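Local atomic coordinates of insecticidal crystal protein Cry7Cal (Bacillus thuringiensis, PDB entry 5ZI1), a protein that is an insecticidal crystal toxin of the delta endotoxin family, active against the locust Locusta migratoria manilensis, and probably acts by binding receptors in its host. Residues Lys210-Tyr215 / Thr255-Leu260; Ala313-His318 / Pro374-Tyr379; Ile354-Ser359 / Leu412-Leu417; Ala361-Asn364 / Tyr370-Val373. All blocks are in the same frame, centred on the assembly; numbering follows the deposited sequence.

Contact 1: Lys210-Tyr215 / Thr255-Leu260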
loop_
_atom_site.group_PDB
_atom_site.type_symbol
_atom_site.label_atom_id
_atom_site.label_comp_id
_atom_site.label_asym_id
_atom_site.label_seq_id
_atom_site.Cartn_x
_atom_site.Cartn_y
_atom_site.Cartn_z
ATOM N N LYS A 210 14.907 -12.797 -14.700
ATOM C CA LYS A 210 15.528 -11.862 -13.774
ATOM C C LYS A 210 15.114 -10.419 -14.061
ATOM O O LYS A 210 15.201 -9.572 -13.171
ATOM C CB LYS A 210 17.052 -12.000 -13.833
ATOM C CG LYS A 210 17.784 -11.351 -12.669
ATOM C CD LYS A 210 19.269 -11.651 -12.737
ATOM C CE LYS A 210 20.009 -11.070 -11.541
ATOM N NZ LYS A 210 21.395 -11.635 -11.450
ATOM N N VAL A 211 14.678 -10.117 -15.279
ATOM C CA VAL A 211 14.224 -8.763 -15.544
ATOM C C VAL A 211 12.910 -8.522 -14.826
ATOM O O VAL A 211 12.723 -7.490 -14.173
ATOM C CB VAL A 211 14.113 -8.514 -17.056
ATOM C CG1 VAL A 211 13.175 -7.353 -17.333
ATOM C CG2 VAL A 211 15.478 -8.213 -17.629
ATOM N N TRP A 212 12.011 -9.507 -14.870
ATOM C CA TRP A 212 10.777 -9.403 -14.104
ATOM C C TRP A 212 11.051 -9.289 -12.610
ATOM O O TRP A 212 10.447 -8.457 -11.925
ATOM C CB TRP A 212 9.875 -10.597 -14.367
ATOM C CG TRP A 212 8.559 -10.327 -13.794
ATOM C CD1 TRP A 212 7.560 -9.583 -14.358
ATOM C CD2 TRP A 212 8.075 -10.751 -12.520
ATOM N NE1 TRP A 212 6.476 -9.535 -13.522
ATOM C CE2 TRP A 212 6.764 -10.233 -12.381
ATOM C CE3 TRP A 212 8.617 -11.515 -11.485
ATOM C CZ2 TRP A 212 5.991 -10.460 -11.255
ATOM C CZ3 TRP A 212 7.846 -11.743 -10.370
ATOM C CH2 TRP A 212 6.546 -11.219 -10.259
ATOM N N GLU A 213 11.963 -10.108 -12.086
ATOM C CA GLU A 213 12.227 -10.072 -10.653
ATOM C C GLU A 213 12.662 -8.683 -10.205
ATOM O O GLU A 213 12.170 -8.164 -9.199
ATOM C CB GLU A 213 13.281 -11.115 -10.289
ATOM C CG GLU A 213 13.643 -11.119 -8.822
ATOM C CD GLU A 213 14.291 -12.446 -8.395
ATOM O OE1 GLU A 213 13.617 -13.501 -8.433
ATOM O OE2 GLU A 213 15.484 -12.437 -8.041
ATOM N N ASN A 214 13.591 -8.066 -10.940
ATOM C CA ASN A 214 14.056 -6.729 -10.580
ATOM C C ASN A 214 12.929 -5.714 -10.717
ATOM O O ASN A 214 12.828 -4.772 -9.927
ATOM C CB ASN A 214 15.233 -6.311 -11.457
ATOM C CG ASN A 214 16.488 -7.159 -11.227
ATOM O OD1 ASN A 214 16.652 -7.801 -10.185
ATOM N ND2 ASN A 214 17.388 -7.145 -12.210
ATOM N N TYR A 215 12.087 -5.896 -11.726
ATOM C CA TYR A 215 10.919 -5.055 -11.909
ATOM C C TYR A 215 9.965 -5.204 -10.727
ATOM O O TYR A 215 9.531 -4.215 -10.130
ATOM C CB TYR A 215 10.257 -5.450 -13.221
ATOM C CG TYR A 215 8.941 -4.769 -13.530
ATOM C CD1 TYR A 215 7.742 -5.270 -13.026
ATOM C CD2 TYR A 215 8.894 -3.663 -14.385
ATOM C CE1 TYR A 215 6.550 -4.694 -13.344
ATOM C CE2 TYR A 215 7.687 -3.058 -14.703
ATOM C CZ TYR A 215 6.525 -3.573 -14.182
ATOM O OH TYR A 215 5.327 -2.985 -14.494
ATOM N N THR A 255 6.405 -10.884 -2.994
ATOM C CA THR A 255 7.794 -11.164 -2.661
ATOM C C THR A 255 8.464 -11.875 -3.837
ATOM O O THR A 255 7.802 -12.320 -4.783
ATOM C CB THR A 255 7.889 -12.013 -1.381
ATOM O OG1 THR A 255 6.924 -13.078 -1.412
ATOM C CG2 THR A 255 7.657 -11.168 -0.120
ATOM N N ASP A 256 9.797 -11.971 -3.785
ATOM C CA ASP A 256 10.528 -12.551 -4.911
ATOM C C ASP A 256 10.076 -13.989 -5.157
ATOM O O ASP A 256 9.697 -14.701 -4.218
ATOM C CB ASP A 256 12.035 -12.529 -4.664
ATOM C CG ASP A 256 12.588 -11.122 -4.563
ATOM O OD1 ASP A 256 11.849 -10.163 -4.908
ATOM O OD2 ASP A 256 13.763 -10.974 -4.146
ATOM N N PRO A 257 10.082 -14.441 -6.410
ATOM C CA PRO A 257 9.649 -15.822 -6.679
ATOM C C PRO A 257 10.501 -16.824 -5.912
ATOM O O PRO A 257 11.693 -16.610 -5.676
ATOM C CB PRO A 257 9.812 -15.961 -8.196
ATOM C CG PRO A 257 9.666 -14.480 -8.714
ATOM C CD PRO A 257 10.385 -13.686 -7.644
ATOM N N ILE A 258 9.855 -17.902 -5.477
ATOM C CA ILE A 258 10.529 -18.935 -4.676
ATOM C C ILE A 258 11.137 -19.904 -5.679
ATOM O O ILE A 258 10.555 -20.923 -6.052
ATOM C CB ILE A 258 9.574 -19.634 -3.706
ATOM C CG1 ILE A 258 8.809 -18.634 -2.833
ATOM C CG2 ILE A 258 10.328 -20.638 -2.848
ATOM C CD1 ILE A 258 7.756 -19.343 -2.007
ATOM N N GLY A 259 12.327 -19.555 -6.155
ATOM C CA GLY A 259 13.040 -20.380 -7.102
ATOM C C GLY A 259 14.506 -20.421 -6.720
ATOM O O GLY A 259 14.980 -19.617 -5.915
ATOM N N LEU A 260 15.222 -21.382 -7.302
ATOM C CA LEU A 260 16.629 -21.548 -6.964
ATOM C C LEU A 260 17.467 -20.435 -7.587
ATOM O O LEU A 260 17.379 -20.176 -8.787
ATOM C CB LEU A 260 17.125 -22.906 -7.436
ATOM C CG LEU A 260 18.590 -23.210 -7.133
ATOM C CD1 LEU A 260 18.801 -23.390 -5.629
ATOM C CD2 LEU A 260 19.002 -24.465 -7.887
HETATM O O HOH W 1 10.717 -9.793 -7.298
HETATM O O HOH W 2 13.971 -15.859 -7.109
#
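E213 on helix 208-227 approaches D256, in the loop after strand 252-254, with their CA atoms 6.5 Å apart. No direct hydrogen bond joins the two segments. P257 sits between two helix side chains. Its CG lies 3.7 Å from W212 CZ3, at the edge of the indole and near the ring plane. Its CD lies 3.3 Å from E213 OE1. E213 reaches this far because CG is anti to the backbone N (chi1 178°) and the chain stays extended beyond it.

Two waters bridge the gap. One donates to E213 O and to D256 OD1. The other donates to E213 OE1, at 2.7 Å, and to P257 O. The carboxylates come close as well, with E213 OE2 4.5 Å from D256 OD2. D256 forms salt bridges to R217 and R220 on the same helix, and E213 OE2 is hydrogen-bonded to Y272 OH. W212 NE1 is hydrogen-bonded to E283 OE1.

The helix belongs to the N-terminal helical domain and the loop to the next, beta-rich part of the toxin core. Here the contact is apolar where W212 meets P257; beside it, water joins polar atoms. The arginines would probably ease the repulsion between the two acids.

Contact 2: Ala313-His318 / Pro374-Tyr379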
loop_
_atom_site.group_PDB
_atom_site.type_symbol
_atom_site.label_atom_id
_atom_site.label_comp_id
_atom_site.label_asym_id
_atom_site.label_seq_id
_atom_site.Cartn_x
_atom_site.Cartn_y
_atom_site.Cartn_z
ATOM N N ALA A 313 10.608 -33.874 -4.593
ATOM C CA ALA A 313 9.272 -33.530 -5.044
ATOM C C ALA A 313 9.289 -32.185 -5.767
ATOM O O ALA A 313 10.155 -31.340 -5.523
ATOM C CB ALA A 313 8.307 -33.495 -3.864
ATOM N N ILE A 314 8.343 -32.029 -6.702
ATOM C CA ILE A 314 8.060 -30.790 -7.413
ATOM C C ILE A 314 6.549 -30.628 -7.432
ATOM O O ILE A 314 5.807 -31.614 -7.499
ATOM C CB ILE A 314 8.597 -30.782 -8.865
ATOM C CG1 ILE A 314 7.886 -31.861 -9.690
ATOM C CG2 ILE A 314 10.121 -30.944 -8.921
ATOM C CD1 ILE A 314 8.207 -31.831 -11.176
ATOM N N TRP A 315 6.083 -29.375 -7.396
ATOM C CA TRP A 315 4.641 -29.155 -7.450
ATOM C C TRP A 315 4.135 -29.490 -8.839
ATOM O O TRP A 315 4.761 -29.141 -9.836
ATOM C CB TRP A 315 4.254 -27.702 -7.132
ATOM C CG TRP A 315 4.673 -27.170 -5.809
ATOM C CD1 TRP A 315 5.578 -27.715 -4.955
ATOM C CD2 TRP A 315 4.208 -25.969 -5.190
ATOM N NE1 TRP A 315 5.711 -26.928 -3.840
ATOM C CE2 TRP A 315 4.872 -25.853 -3.956
ATOM C CE3 TRP A 315 3.284 -24.990 -5.554
ATOM C CZ2 TRP A 315 4.655 -24.791 -3.090
ATOM C CZ3 TRP A 315 3.064 -23.936 -4.689
ATOM C CH2 TRP A 315 3.746 -23.844 -3.474
ATOM N N THR A 316 2.993 -30.172 -8.903
ATOM C CA THR A 316 2.291 -30.324 -10.172
ATOM C C THR A 316 1.239 -29.234 -10.372
ATOM O O THR A 316 0.888 -28.906 -11.514
ATOM C CB THR A 316 1.620 -31.695 -10.228
ATOM O OG1 THR A 316 0.583 -31.750 -9.241
ATOM C CG2 THR A 316 2.643 -32.819 -9.920
ATOM N N GLY A 317 0.710 -28.692 -9.281
ATOM C CA GLY A 317 -0.308 -27.661 -9.354
ATOM C C GLY A 317 -0.580 -27.141 -7.962
ATOM O O GLY A 317 -0.055 -27.651 -6.969
ATOM N N HIS A 318 -1.412 -26.108 -7.897
ATOM C CA HIS A 318 -1.842 -25.598 -6.605
ATOM C C HIS A 318 -3.090 -24.754 -6.804
ATOM O O HIS A 318 -3.448 -24.381 -7.924
ATOM C CB HIS A 318 -0.738 -24.801 -5.907
ATOM C CG HIS A 318 -0.544 -23.420 -6.454
ATOM N ND1 HIS A 318 0.206 -23.165 -7.583
ATOM C CD2 HIS A 318 -0.988 -22.217 -6.014
ATOM C CE1 HIS A 318 0.212 -21.863 -7.811
ATOM N NE2 HIS A 318 -0.500 -21.267 -6.872
ATOM N N PRO A 374 10.177 -28.162 -2.117
ATOM C CA PRO A 374 9.743 -29.335 -1.342
ATOM C C PRO A 374 9.264 -28.994 0.053
ATOM O O PRO A 374 8.623 -29.846 0.689
ATOM C CB PRO A 374 10.995 -30.231 -1.305
ATOM C CG PRO A 374 12.147 -29.323 -1.580
ATOM C CD PRO A 374 11.629 -28.174 -2.409
ATOM N N LEU A 375 9.515 -27.772 0.531
ATOM C CA LEU A 375 9.088 -27.396 1.869
ATOM C C LEU A 375 8.596 -25.950 1.885
ATOM O O LEU A 375 9.244 -25.056 1.321
ATOM C CB LEU A 375 10.230 -27.612 2.861
ATOM C CG LEU A 375 9.951 -27.244 4.319
ATOM C CD1 LEU A 375 10.829 -28.112 5.218
ATOM C CD2 LEU A 375 10.200 -25.771 4.646
ATOM N N LEU A 376 7.445 -25.739 2.526
ATOM C CA LEU A 376 6.850 -24.421 2.739
ATOM C C LEU A 376 6.188 -24.435 4.108
ATOM O O LEU A 376 5.295 -25.245 4.355
ATOM C CB LEU A 376 5.826 -24.089 1.652
ATOM C CG LEU A 376 5.090 -22.735 1.692
ATOM C CD1 LEU A 376 6.041 -21.595 1.386
ATOM C CD2 LEU A 376 3.943 -22.741 0.707
ATOM N N ARG A 377 6.629 -23.552 4.997
ATOM C CA ARG A 377 6.117 -23.445 6.358
ATOM C C ARG A 377 5.486 -22.066 6.550
ATOM O O ARG A 377 6.114 -21.046 6.243
ATOM C CB ARG A 377 7.263 -23.671 7.353
ATOM C CG ARG A 377 6.919 -23.617 8.823
ATOM C CD ARG A 377 8.195 -23.541 9.645
ATOM N NE ARG A 377 9.104 -24.618 9.284
ATOM C CZ ARG A 377 10.427 -24.494 9.189
ATOM N NH1 ARG A 377 11.155 -25.551 8.858
ATOM N NH2 ARG A 377 11.023 -23.330 9.419
ATOM N N LEU A 378 4.257 -22.037 7.056
ATOM C CA LEU A 378 3.543 -20.795 7.313
ATOM C C LEU A 378 3.471 -20.522 8.806
ATOM O O LEU A 378 3.239 -21.438 9.604
ATOM C CB LEU A 378 2.118 -20.828 6.748
ATOM C CG LEU A 378 1.827 -21.229 5.302
ATOM C CD1 LEU A 378 0.459 -20.695 4.906
ATOM C CD2 LEU A 378 2.892 -20.732 4.372
ATOM N N TYR A 379 3.653 -19.257 9.174
ATOM C CA TYR A 379 3.513 -18.780 10.546
ATOM C C TYR A 379 2.287 -17.876 10.632
ATOM O O TYR A 379 2.208 -16.861 9.918
ATOM C CB TYR A 379 4.749 -18.007 10.994
ATOM C CG TYR A 379 6.057 -18.764 10.970
ATOM C CD1 TYR A 379 6.702 -19.046 9.766
ATOM C CD2 TYR A 379 6.679 -19.147 12.153
ATOM C CE1 TYR A 379 7.916 -19.715 9.740
ATOM C CE2 TYR A 379 7.905 -19.824 12.137
ATOM C CZ TYR A 379 8.517 -20.105 10.929
ATOM O OH TYR A 379 9.734 -20.774 10.901
#
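W315 and L376 meet through torsions that send both side chains into the space between two sheets. In W315, CG is anti to the carbonyl carbon (chi1 -59°), and a chi2 of 14° turns the indole plane so that it nearly contains the bond from CA to CB. In L376, CG is anti to the backbone N (chi1 -180°). Its CD2 then lies 4.3 Å from W315 CH2, at the rim of the indole and near the ring plane. The touch is apolar and light. The other end of the indole is polar, and NE1 is hydrogen-bonded to V373 O, next to P374. That bond probably helps to set the rotation of the ring. W315 also packs on V301 of strand 294-306 and on T446 of a loop.

The backbones come nearest at A313 and P374, whose CA atoms are 5.6 Å apart. Here A313 O lies 4.4 Å from P374 CB. No hydrogen bond joins the two segments themselves; they belong to different sheets. Strand 312-324 is an inner strand of one four-stranded antiparallel sheet, and strand 369-382 is an inner strand of another. Both sheets have strand order 3-2-1-4, the Greek-key pattern of the beta-prism domain of three-domain Cry toxins. The contact is part of the core between two of its sheets.

L376 also packs on F392, A313 on F394 and P374 on N396. T316 and G317 form a classic beta bulge opposite R302.

Contact 3: Ile354-Ser359 / Leu412-Leu417; sequences IYQTYS and LPIELL
Y355 and I414 are the nearest residues of the two backbones, with CA atoms 7.8 Å apart. Segment 354-359 is strand, while 412-417 is irregular. No direct hydrogen bond crosses. One water spans the gap, donating to Y355 O at 2.8 Å and to L412 O at 3.0 Å.

Y355 and I414 carry much of the contact. In Y355, CG stands between the backbone N and the carbonyl carbon (chi1 60°), which turns the ring toward the loop. I414 reaches the ring edge, CD1 lying 3.8 Å from Y355 CD1 and near the ring plane. L416 approaches obliquely, its CD1 3.5 Å from Y355 CE1. The other methyl of L416, CD2, stands 4.3 Å above the ring plane, toward the rim.

Y355 and Q356 form a classic beta bulge opposite Y379, on the neighbouring strand 369-382. Both CB atoms therefore point toward the loop. The strand is an inner one of a four-stranded antiparallel sheet in the beta-prism domain.

Q356 extends its chain across I414 at about a right angle, and OE1 comes 3.7 Å from I414 CD1. That oxygen has its polar partner in S409 OG. I414 CG2 rests on Y355 O at 3.7 Å. P413 packs on I14 and F15 of helix 13-26, so the loop lies between the sheet and the N-terminal helix.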
loop_
_atom_site.group_PDB
_atom_site.type_symbol
_atom_site.label_atom_id
_atom_site.label_comp_id
_atom_site.label_asym_id
_atom_site.label_seq_id
_atom_site.Cartn_x
_atom_site.Cartn_y
_atom_site.Cartn_z
ATOM N N ILE A 354 -1.323 -14.913 8.344
ATOM C CA ILE A 354 -0.006 -15.483 8.096
ATOM C C ILE A 354 0.954 -14.318 7.903
ATOM O O ILE A 354 0.921 -13.645 6.873
ATOM C CB ILE A 354 -0.005 -16.403 6.875
ATOM C CG1 ILE A 354 -1.104 -17.458 7.018
ATOM C CG2 ILE A 354 1.427 -16.996 6.660
ATOM C CD1 ILE A 354 -0.959 -18.336 8.276
ATOM N N TYR A 355 1.806 -14.083 8.899
ATOM C CA TYR A 355 2.757 -12.986 8.918
ATOM C C TYR A 355 4.159 -13.383 8.466
ATOM O O TYR A 355 5.030 -12.508 8.374
ATOM C CB TYR A 355 2.828 -12.403 10.334
ATOM C CG TYR A 355 3.280 -13.409 11.387
ATOM C CD1 TYR A 355 4.633 -13.642 11.616
ATOM C CD2 TYR A 355 2.354 -14.125 12.151
ATOM C CE1 TYR A 355 5.060 -14.559 12.563
ATOM C CE2 TYR A 355 2.775 -15.040 13.111
ATOM C CZ TYR A 355 4.136 -15.253 13.304
ATOM O OH TYR A 355 4.580 -16.143 14.249
ATOM N N GLN A 356 4.410 -14.663 8.189
ATOM C CA GLN A 356 5.749 -15.090 7.796
ATOM C C GLN A 356 5.675 -16.435 7.097
ATOM O O GLN A 356 4.836 -17.272 7.435
ATOM C CB GLN A 356 6.677 -15.190 9.009
ATOM C CG GLN A 356 8.100 -15.498 8.654
ATOM C CD GLN A 356 8.987 -15.643 9.869
ATOM O OE1 GLN A 356 9.919 -14.858 10.054
ATOM N NE2 GLN A 356 8.718 -16.658 10.696
ATOM N N THR A 357 6.566 -16.641 6.128
ATOM C CA THR A 357 6.730 -17.941 5.487
ATOM C C THR A 357 8.205 -18.306 5.444
ATOM O O THR A 357 9.087 -17.444 5.500
ATOM C CB THR A 357 6.156 -17.979 4.058
ATOM O OG1 THR A 357 6.861 -17.044 3.231
ATOM C CG2 THR A 357 4.665 -17.620 4.059
ATOM N N TYR A 358 8.460 -19.616 5.366
ATOM C CA TYR A 358 9.792 -20.186 5.215
ATOM C C TYR A 358 9.701 -21.218 4.110
ATOM O O TYR A 358 8.746 -22.003 4.075
ATOM C CB TYR A 358 10.291 -20.816 6.523
ATOM C CG TYR A 358 11.557 -21.669 6.401
ATOM C CD1 TYR A 358 12.820 -21.082 6.303
ATOM C CD2 TYR A 358 11.482 -23.056 6.383
ATOM C CE1 TYR A 358 13.958 -21.840 6.179
ATOM C CE2 TYR A 358 12.632 -23.839 6.273
ATOM C CZ TYR A 358 13.861 -23.224 6.175
ATOM O OH TYR A 358 14.991 -23.998 6.072
ATOM N N SER A 359 10.663 -21.199 3.185
ATOM C CA SER A 359 10.611 -22.127 2.063
ATOM C C SER A 359 11.997 -22.681 1.746
ATOM O O SER A 359 13.018 -22.058 2.045
ATOM C CB SER A 359 10.022 -21.457 0.812
ATOM O OG SER A 359 10.877 -20.428 0.335
ATOM N N LEU A 412 9.997 -8.651 3.873
ATOM C CA LEU A 412 8.934 -7.946 4.584
ATOM C C LEU A 412 9.146 -8.181 6.073
ATOM O O LEU A 412 8.576 -9.112 6.655
ATOM C CB LEU A 412 7.556 -8.430 4.144
ATOM C CG LEU A 412 7.138 -8.221 2.691
ATOM C CD1 LEU A 412 5.870 -8.999 2.439
ATOM C CD2 LEU A 412 6.955 -6.715 2.349
ATOM N N PRO A 413 9.954 -7.353 6.722
ATOM C CA PRO A 413 10.378 -7.661 8.090
ATOM C C PRO A 413 9.256 -7.566 9.104
ATOM O O PRO A 413 8.269 -6.844 8.938
ATOM C CB PRO A 413 11.466 -6.618 8.367
ATOM C CG PRO A 413 11.189 -5.522 7.397
ATOM C CD PRO A 413 10.664 -6.194 6.172
ATOM N N ILE A 414 9.411 -8.352 10.163
ATOM C CA ILE A 414 8.507 -8.342 11.296
ATOM C C ILE A 414 9.330 -8.044 12.539
ATOM O O ILE A 414 10.558 -7.990 12.508
ATOM C CB ILE A 414 7.750 -9.668 11.449
ATOM C CG1 ILE A 414 8.739 -10.795 11.790
ATOM C CG2 ILE A 414 6.969 -9.971 10.190
ATOM C CD1 ILE A 414 8.104 -12.138 11.842
ATOM N N GLU A 415 8.629 -7.858 13.647
ATOM C CA GLU A 415 9.287 -7.637 14.922
ATOM C C GLU A 415 8.275 -7.969 16.004
ATOM O O GLU A 415 7.589 -7.085 16.532
ATOM C CB GLU A 415 9.803 -6.203 15.031
ATOM C CG GLU A 415 10.627 -5.929 16.269
ATOM C CD GLU A 415 11.087 -4.482 16.333
ATOM O OE1 GLU A 415 11.911 -4.070 15.476
ATOM O OE2 GLU A 415 10.613 -3.753 17.234
ATOM N N LEU A 416 8.147 -9.256 16.299
ATOM C CA LEU A 416 7.098 -9.693 17.199
ATOM C C LEU A 416 7.488 -9.492 18.652
ATOM O O LEU A 416 8.663 -9.556 19.028
ATOM C CB LEU A 416 6.740 -11.155 16.964
ATOM C CG LEU A 416 6.608 -11.589 15.514
ATOM C CD1 LEU A 416 6.413 -13.106 15.456
ATOM C CD2 LEU A 416 5.438 -10.839 14.879
ATOM N N LEU A 417 6.474 -9.204 19.457
ATOM C CA LEU A 417 6.584 -9.200 20.901
ATOM C C LEU A 417 6.689 -10.637 21.401
ATOM O O LEU A 417 6.555 -11.600 20.641
ATOM C CB LEU A 417 5.364 -8.515 21.519
ATOM C CG LEU A 417 5.149 -7.024 21.242
ATOM C CD1 LEU A 417 4.055 -6.493 22.146
ATOM C CD2 LEU A 417 6.441 -6.206 21.372
HETATM O O HOH W 3 7.192 -11.809 6.800
#

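Contact 4: Ala361-Asn364 / Tyr370-Val373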
loop_
_atom_site.group_PDB
_atom_site.type_symbol
_atom_site.label_atom_id
_atom_site.label_comp_id
_atom_site.label_asym_id
_atom_site.label_seq_id
_atom_site.Cartn_x
_atom_site.Cartn_y
_atom_site.Cartn_z
ATOM N N ALA A 361 13.900 -23.845 -1.719
ATOM C CA ALA A 361 13.864 -23.897 -3.173
ATOM C C ALA A 361 14.989 -24.798 -3.670
ATOM O O ALA A 361 16.082 -24.822 -3.093
ATOM C CB ALA A 361 13.988 -22.490 -3.788
ATOM N N ALA A 362 14.706 -25.545 -4.735
ATOM C CA ALA A 362 15.678 -26.421 -5.367
ATOM C C ALA A 362 15.370 -26.472 -6.857
ATOM O O ALA A 362 14.299 -26.040 -7.309
ATOM C CB ALA A 362 15.650 -27.830 -4.754
ATOM N N ALA A 363 16.326 -27.011 -7.613
ATOM C CA ALA A 363 16.179 -27.222 -9.048
ATOM C C ALA A 363 17.157 -28.301 -9.497
ATOM O O ALA A 363 18.185 -28.534 -8.866
ATOM C CB ALA A 363 16.436 -25.940 -9.845
ATOM N N ASN A 364 16.842 -28.928 -10.621
ATOM C CA ASN A 364 17.750 -29.886 -11.228
ATOM C C ASN A 364 17.623 -29.781 -12.735
ATOM O O ASN A 364 16.514 -29.904 -13.267
ATOM C CB ASN A 364 17.435 -31.307 -10.782
ATOM C CG ASN A 364 18.399 -32.297 -11.368
ATOM O OD1 ASN A 364 18.192 -32.824 -12.463
ATOM N ND2 ASN A 364 19.480 -32.539 -10.651
ATOM N N TYR A 370 13.904 -29.208 -13.816
ATOM C CA TYR A 370 12.919 -29.238 -12.744
ATOM C C TYR A 370 13.082 -28.037 -11.824
ATOM O O TYR A 370 14.196 -27.582 -11.559
ATOM C CB TYR A 370 13.048 -30.523 -11.907
ATOM C CG TYR A 370 12.670 -31.795 -12.639
ATOM C CD1 TYR A 370 11.371 -31.998 -13.087
ATOM C CD2 TYR A 370 13.611 -32.805 -12.864
ATOM C CE1 TYR A 370 11.016 -33.152 -13.751
ATOM C CE2 TYR A 370 13.268 -33.962 -13.521
ATOM C CZ TYR A 370 11.969 -34.137 -13.962
ATOM O OH TYR A 370 11.612 -35.293 -14.620
ATOM N N GLN A 371 11.958 -27.535 -11.316
ATOM C CA GLN A 371 11.966 -26.521 -10.269
ATOM C C GLN A 371 11.197 -27.084 -9.089
ATOM O O GLN A 371 10.115 -27.657 -9.266
ATOM C CB GLN A 371 11.344 -25.204 -10.749
ATOM C CG GLN A 371 11.694 -24.858 -12.163
ATOM C CD GLN A 371 13.086 -24.273 -12.317
ATOM O OE1 GLN A 371 13.722 -23.826 -11.348
ATOM N NE2 GLN A 371 13.564 -24.256 -13.547
ATOM N N ALA A 372 11.754 -26.937 -7.891
ATOM C CA ALA A 372 11.235 -27.660 -6.742
ATOM C C ALA A 372 11.083 -26.730 -5.550
ATOM O O ALA A 372 12.002 -25.969 -5.226
ATOM C CB ALA A 372 12.155 -28.847 -6.387
ATOM N N VAL A 373 9.925 -26.803 -4.903
ATOM C CA VAL A 373 9.717 -26.228 -3.578
ATOM C C VAL A 373 9.259 -27.357 -2.659
ATOM O O VAL A 373 8.049 -27.538 -2.441
ATOM C CB VAL A 373 8.702 -25.074 -3.617
ATOM C CG1 VAL A 373 8.513 -24.512 -2.219
ATOM C CG2 VAL A 373 9.168 -23.974 -4.615
HETATM O O HOH W 4 13.699 -23.506 -8.523
#
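A362 and A372 face each other as a hydrogen-bonded antiparallel pair, their CB atoms 4.0 Å apart on the same face of the sheet. N364 and Y370 form the next hydrogen-bonded pair on that face. The bond from Y370 N to N364 O is 2.8 Å long and nearly straight, at 172°. With CG beside the backbone N (chi1 -68°), the Y370 ring has its CD2 4.1 Å from N364 O, which lies oblique to it. The amide of N364 turns to the hairpin end, where OD1 is hydrogen-bonded to S366 OG.

A363 and Q371, the non-hydrogen-bonded pair between them, point to the other face. Q371 bends at chi2, which brings OE1 back to 3.8 Å from A363 CB. A water donates to this OE1 and to A362 O, tying the side chain to the opposite strand. A362 O thus accepts two bonds, one from the water and one from A372 N at 2.8 Å. A372 N sits above the plane of the A362 carbonyl, 41° out of it.

The strands run antiparallel, their axes 4.5 Å apart, and form the end of a beta hairpin. Strand 312-324 of a second sheet lies against the alanine-pair face, with F312 and I314 touching A372 and I314 also touching Y370. On the other face, loop residues L260 and A274 pack on A363 and Q371.

How the contacts relate
Contact 1 closes along the chain before the other three open. Contacts 2 and 3 alternate their segments, and contact 4 is nested inside the loops closed by both. Strand 352-365 serves contacts 3 and 4, and strand 369-382 serves contacts 2 and 4. Contacts 2 and 4 are closest, with centres about 11 Å apart, and touch. The centres of contacts 3 and 4 lie about 23 Å apart. Contacts 1 and 4 have centres about 15 Å apart and touch where G259 meets A361. I258 touches S359 of contact 3. One hairpin of the beta-prism domain thus faces a second sheet on one side and, on the other, a loop that packs against the helical domain.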